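Long-range contacts in transcriptional regulator (PDB 7DWM), which probably binds DNA through a LuxR-type helix-turn-helix domain to regulate transcription, and holds the small molecule 3,5-dimethylpyrazin-2-ol in its PAS domain: residues A[9-14]-A[111-115]; A[31-35]-A[78-82]. One frame throughout, in Å; residues are numbered along the deposited sequence.

Contact 1: A[9-14]-A[111-115]; sequences GDDAYI and IMPSG
Y13 is buried between helix 7-21 and the loop 111-115, and P113 lies over one face of its ring. CD of P113 makes a CH-pi contact 4.0 Å from the centroid of the Y13 ring, 24° off the normal and offset toward the rim. A proline suits this place: its ring offers a compact set of CH groups to an aromatic face. A chi1 of 169°, which turns CG away from the backbone N, carries the tyrosine ring out toward the loop. M112 crosses it at about a right angle, its CG 3.4 Å from CE1 of Y13, and bends at chi2 and chi3 turn the flexible chain so that its SD comes 4.2 Å from CD1 of I14. OH of Y13 lies 2.9 Å from O of I111. H19 of the second subunit meets the Y13 ring with planes at about 60°.

The other side is polar and more open to solvent. The short carboxylate of D10 suits this rim beside the loop backbone, its OD2 3.1 Å from N of S114, while OG of S114 hydrogen-bonds to the backbone N of R116. P113, though largely exposed, also packs on H19 of the second subunit. Helix 7-21 thus packs on the loop joining strands 99-110 and 119-126.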
loop_
_atom_site.group_PDB
_atom_site.type_symbol
_atom_site.label_atom_id
_atom_site.label_comp_id
_atom_site.label_asym_id
_atom_site.label_seq_id
_atom_site.Cartn_x
_atom_site.Cartn_y
_atom_site.Cartn_z
ATOM N N GLY A 9 -14.397 -20.847 -24.255
ATOM C CA GLY A 9 -13.867 -19.572 -23.824
ATOM C C GLY A 9 -13.403 -19.596 -22.386
ATOM O O GLY A 9 -12.431 -18.924 -22.041
ATOM N N ASP A 10 -14.045 -20.406 -21.541
ATOM C CA ASP A 10 -13.606 -20.473 -20.152
ATOM C C ASP A 10 -12.286 -21.217 -19.992
ATOM O O ASP A 10 -11.622 -21.057 -18.962
ATOM C CB ASP A 10 -14.672 -21.139 -19.286
ATOM C CG ASP A 10 -15.724 -20.170 -18.817
ATOM O OD1 ASP A 10 -16.632 -20.616 -18.091
ATOM O OD2 ASP A 10 -15.648 -18.972 -19.170
ATOM N N ASP A 11 -11.894 -22.028 -20.977
ATOM C CA ASP A 11 -10.569 -22.641 -20.938
ATOM C C ASP A 11 -9.518 -21.860 -21.722
ATOM O O ASP A 11 -8.342 -21.822 -21.315
ATOM C CB ASP A 11 -10.649 -24.071 -21.487
ATOM C CG ASP A 11 -9.408 -24.883 -21.188
ATOM O OD1 ASP A 11 -8.401 -24.698 -21.898
ATOM O OD2 ASP A 11 -9.444 -25.711 -20.252
ATOM N N ALA A 12 -9.937 -21.149 -22.771
ATOM C CA ALA A 12 -9.049 -20.189 -23.415
ATOM C C ALA A 12 -8.663 -19.061 -22.468
ATOM O O ALA A 12 -7.501 -18.647 -22.430
ATOM C CB ALA A 12 -9.704 -19.630 -24.679
ATOM N N TYR A 13 -9.624 -18.555 -21.691
ATOM C CA TYR A 13 -9.351 -17.495 -20.727
ATOM C C TYR A 13 -8.396 -17.963 -19.629
ATOM O O TYR A 13 -7.504 -17.216 -19.211
ATOM C CB TYR A 13 -10.680 -16.992 -20.154
ATOM C CG TYR A 13 -10.576 -16.072 -18.964
ATOM C CD1 TYR A 13 -10.844 -16.535 -17.687
ATOM C CD2 TYR A 13 -10.225 -14.735 -19.117
ATOM C CE1 TYR A 13 -10.757 -15.701 -16.589
ATOM C CE2 TYR A 13 -10.136 -13.889 -18.018
ATOM C CZ TYR A 13 -10.405 -14.383 -16.756
ATOM O OH TYR A 13 -10.322 -13.567 -15.649
ATOM N N ILE A 14 -8.542 -19.209 -19.169
ATOM C CA ILE A 14 -7.660 -19.703 -18.110
ATOM C C ILE A 14 -6.235 -19.894 -18.629
ATOM O O ILE A 14 -5.256 -19.605 -17.919
ATOM C CB ILE A 14 -8.237 -20.994 -17.493
ATOM C CG1 ILE A 14 -9.009 -20.680 -16.208
ATOM C CG2 ILE A 14 -7.139 -22.028 -17.196
ATOM C CD1 ILE A 14 -10.134 -19.689 -16.398
ATOM N N ILE A 111 -13.572 -14.141 -11.751
ATOM C CA ILE A 111 -14.659 -14.120 -12.724
ATOM C C ILE A 111 -14.080 -14.305 -14.114
ATOM O O ILE A 111 -12.930 -13.957 -14.396
ATOM C CB ILE A 111 -15.463 -12.812 -12.567
ATOM C CG1 ILE A 111 -15.723 -12.504 -11.092
ATOM C CG2 ILE A 111 -16.767 -12.854 -13.348
ATOM C CD1 ILE A 111 -14.739 -11.541 -10.482
ATOM N N MET A 112 -14.881 -14.931 -14.965
ATOM C CA MET A 112 -14.490 -15.327 -16.307
ATOM C C MET A 112 -15.639 -15.063 -17.264
ATOM O O MET A 112 -16.722 -14.670 -16.818
ATOM C CB MET A 112 -14.152 -16.823 -16.353
ATOM C CG MET A 112 -13.344 -17.409 -15.222
ATOM S SD MET A 112 -13.948 -19.064 -14.820
ATOM C CE MET A 112 -15.627 -18.684 -14.305
ATOM N N PRO A 113 -15.474 -15.295 -18.585
ATOM C CA PRO A 113 -16.579 -15.008 -19.506
ATOM C C PRO A 113 -17.799 -15.876 -19.212
ATOM O O PRO A 113 -18.849 -15.717 -19.842
ATOM C CB PRO A 113 -15.979 -15.318 -20.886
ATOM C CG PRO A 113 -14.759 -16.116 -20.617
ATOM C CD PRO A 113 -14.235 -15.538 -19.341
ATOM N N SER A 114 -17.648 -16.809 -18.258
ATOM C CA SER A 114 -18.811 -17.407 -17.607
ATOM C C SER A 114 -19.602 -16.388 -16.796
ATOM O O SER A 114 -20.840 -16.334 -16.885
ATOM C CB SER A 114 -18.346 -18.560 -16.720
ATOM O OG SER A 114 -19.166 -18.695 -15.579
ATOM N N GLY A 115 -18.915 -15.576 -15.997
ATOM C CA GLY A 115 -19.561 -14.751 -15.000
ATOM C C GLY A 115 -19.726 -15.407 -13.644
ATOM O O GLY A 115 -20.235 -14.762 -12.713
#

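Contact 2: A[31-35]-A[78-82]; sequences KDTKS and DRLVE
NZ of K31 is gripped by two carboxylates: it forms a salt bridge to OD2 of D78 at 3.1 Å and another to D60, and adds a weak hydrogen bond to the bound 3,5-dimethylpyrazin-2-ol. The site lies in the PAS fold, where strand 28-32 and the turn after it face the C-terminal part of helix 71-80 and the residues that follow. CG of K31 sits between its backbone N and carbonyl carbon (chi1 49°), and a bend at chi2 lets the long chain cross D78 at about a right angle. D78 is buried but well satisfied, since OD1 hydrogen-bonds with T120 and OD2 also meets K107; the shared charges probably steady the lysine beside the ligand.

Farther out, R79 and E82 form a bidentate salt bridge within 78-82, NE of R79 to OE1 of E82 at 2.7 Å and NH1 of R79 to OE2 of E82 at 3.0 Å, which fixes the guanidinium's rotation. An arginine suits the site because its flat cation can turn an edge to E82 and to O of D32. The type I beta turn D32 to S35 is closed by the backbone hydrogen bond from N of S35 to O of D32. O of T33 lies over one guanidinium face, 3.0 Å from CZ of R79.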
loop_
_atom_site.group_PDB
_atom_site.type_symbol
_atom_site.label_atom_id
_atom_site.label_comp_id
_atom_site.label_asym_id
_atom_site.label_seq_id
_atom_site.Cartn_x
_atom_site.Cartn_y
_atom_site.Cartn_z
ATOM N N LYS A 31 -6.674 -20.404 -7.598
ATOM C CA LYS A 31 -7.227 -21.683 -7.175
ATOM C C LYS A 31 -8.748 -21.634 -7.264
ATOM O O LYS A 31 -9.341 -20.596 -7.562
ATOM C CB LYS A 31 -6.752 -22.087 -5.776
ATOM C CG LYS A 31 -6.866 -21.030 -4.732
ATOM C CD LYS A 31 -5.601 -21.041 -3.915
ATOM C CE LYS A 31 -5.713 -20.112 -2.749
ATOM N NZ LYS A 31 -4.624 -20.321 -1.774
ATOM N N ASP A 32 -9.369 -22.771 -6.963
ATOM C CA ASP A 32 -10.776 -23.027 -7.225
ATOM C C ASP A 32 -11.615 -22.740 -5.981
ATOM O O ASP A 32 -11.124 -22.220 -4.975
ATOM C CB ASP A 32 -10.929 -24.474 -7.699
ATOM C CG ASP A 32 -12.271 -24.757 -8.331
ATOM O OD1 ASP A 32 -12.961 -25.664 -7.826
ATOM O OD2 ASP A 32 -12.632 -24.089 -9.325
ATOM N N THR A 33 -12.906 -23.083 -6.048
ATOM C CA THR A 33 -13.811 -22.949 -4.918
ATOM C C THR A 33 -13.540 -23.988 -3.842
ATOM O O THR A 33 -14.091 -23.875 -2.742
ATOM C CB THR A 33 -15.269 -23.048 -5.377
ATOM O OG1 THR A 33 -16.135 -23.001 -4.237
ATOM C CG2 THR A 33 -15.509 -24.353 -6.127
ATOM N N LYS A 34 -12.750 -25.015 -4.145
ATOM C CA LYS A 34 -12.256 -25.947 -3.147
ATOM C C LYS A 34 -10.864 -25.560 -2.658
ATOM O O LYS A 34 -10.176 -26.377 -2.034
ATOM C CB LYS A 34 -12.268 -27.368 -3.708
ATOM C CG LYS A 34 -13.647 -28.010 -3.724
ATOM C CD LYS A 34 -13.848 -28.867 -4.960
ATOM C CE LYS A 34 -13.526 -30.325 -4.677
ATOM N NZ LYS A 34 -13.636 -31.169 -5.898
ATOM N N SER A 35 -10.454 -24.314 -2.914
ATOM C CA SER A 35 -9.109 -23.803 -2.642
ATOM C C SER A 35 -8.012 -24.712 -3.184
ATOM O O SER A 35 -6.896 -24.738 -2.649
ATOM C CB SER A 35 -8.903 -23.572 -1.141
ATOM O OG SER A 35 -7.523 -23.573 -0.812
ATOM N N ASP A 78 -9.842 -17.569 1.389
ATOM C CA ASP A 78 -10.232 -17.940 0.035
ATOM C C ASP A 78 -11.735 -18.062 -0.161
ATOM O O ASP A 78 -12.174 -18.185 -1.311
ATOM C CB ASP A 78 -9.570 -19.255 -0.348
ATOM C CG ASP A 78 -8.152 -19.070 -0.796
ATOM O OD1 ASP A 78 -7.944 -18.315 -1.768
ATOM O OD2 ASP A 78 -7.247 -19.666 -0.173
ATOM N N ARG A 79 -12.535 -18.052 0.905
ATOM C CA ARG A 79 -13.975 -18.124 0.703
ATOM C C ARG A 79 -14.674 -16.793 0.949
ATOM O O ARG A 79 -15.705 -16.529 0.318
ATOM C CB ARG A 79 -14.584 -19.215 1.593
ATOM C CG ARG A 79 -13.809 -20.535 1.559
ATOM C CD ARG A 79 -14.398 -21.494 0.537
ATOM N NE ARG A 79 -13.784 -21.320 -0.777
ATOM C CZ ARG A 79 -12.617 -21.845 -1.134
ATOM N NH1 ARG A 79 -12.137 -21.629 -2.351
ATOM N NH2 ARG A 79 -11.932 -22.591 -0.281
ATOM N N LEU A 80 -14.052 -15.885 1.712
ATOM C CA LEU A 80 -14.673 -14.599 2.000
ATOM C C LEU A 80 -14.372 -13.579 0.925
ATOM O O LEU A 80 -15.096 -12.587 0.802
ATOM C CB LEU A 80 -14.173 -14.061 3.344
ATOM C CG LEU A 80 -15.076 -14.362 4.542
ATOM C CD1 LEU A 80 -14.857 -13.373 5.728
ATOM C CD2 LEU A 80 -16.544 -14.459 4.109
ATOM N N VAL A 81 -13.336 -13.835 0.134
ATOM C CA VAL A 81 -13.226 -13.232 -1.186
ATOM C C VAL A 81 -14.348 -13.714 -2.098
ATOM O O VAL A 81 -14.945 -12.920 -2.840
ATOM C CB VAL A 81 -11.826 -13.524 -1.765
ATOM C CG1 VAL A 81 -11.519 -15.006 -1.734
ATOM C CG2 VAL A 81 -11.716 -12.998 -3.168
ATOM N N GLU A 82 -14.646 -15.019 -2.079
ATOM C CA GLU A 82 -15.544 -15.577 -3.087
ATOM C C GLU A 82 -16.980 -15.111 -2.890
ATOM O O GLU A 82 -17.731 -14.997 -3.867
ATOM C CB GLU A 82 -15.466 -17.105 -3.090
ATOM C CG GLU A 82 -14.431 -17.650 -4.081
ATOM C CD GLU A 82 -13.890 -19.009 -3.678
ATOM O OE1 GLU A 82 -14.537 -19.673 -2.843
ATOM O OE2 GLU A 82 -12.823 -19.412 -4.188
#

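In the fold
Contact 1 sets a helix on a loop between two strands of the antiparallel sheet, and contact 2 sets a helix against strand 28-32 and its turn. Both are partly buried, contact 1 lying farther from the chain's centre, about 30 Å against 19 Å. Aromatic and aliphatic packing in contact 1 continues onto the second subunit. Contact 2 is touched by no other protein chain and reaches the ligand pocket, where K31 and D78 are buried charges; T33 and K34 form its exposed side. Helix 7-21 and strand 28-32 follow each other in the chain, and strand 119-126, reached from the loop of contact 1, also supplies T120 beside contact 2. Their centres are about 16 Å apart, their nearest atoms about 8 Å.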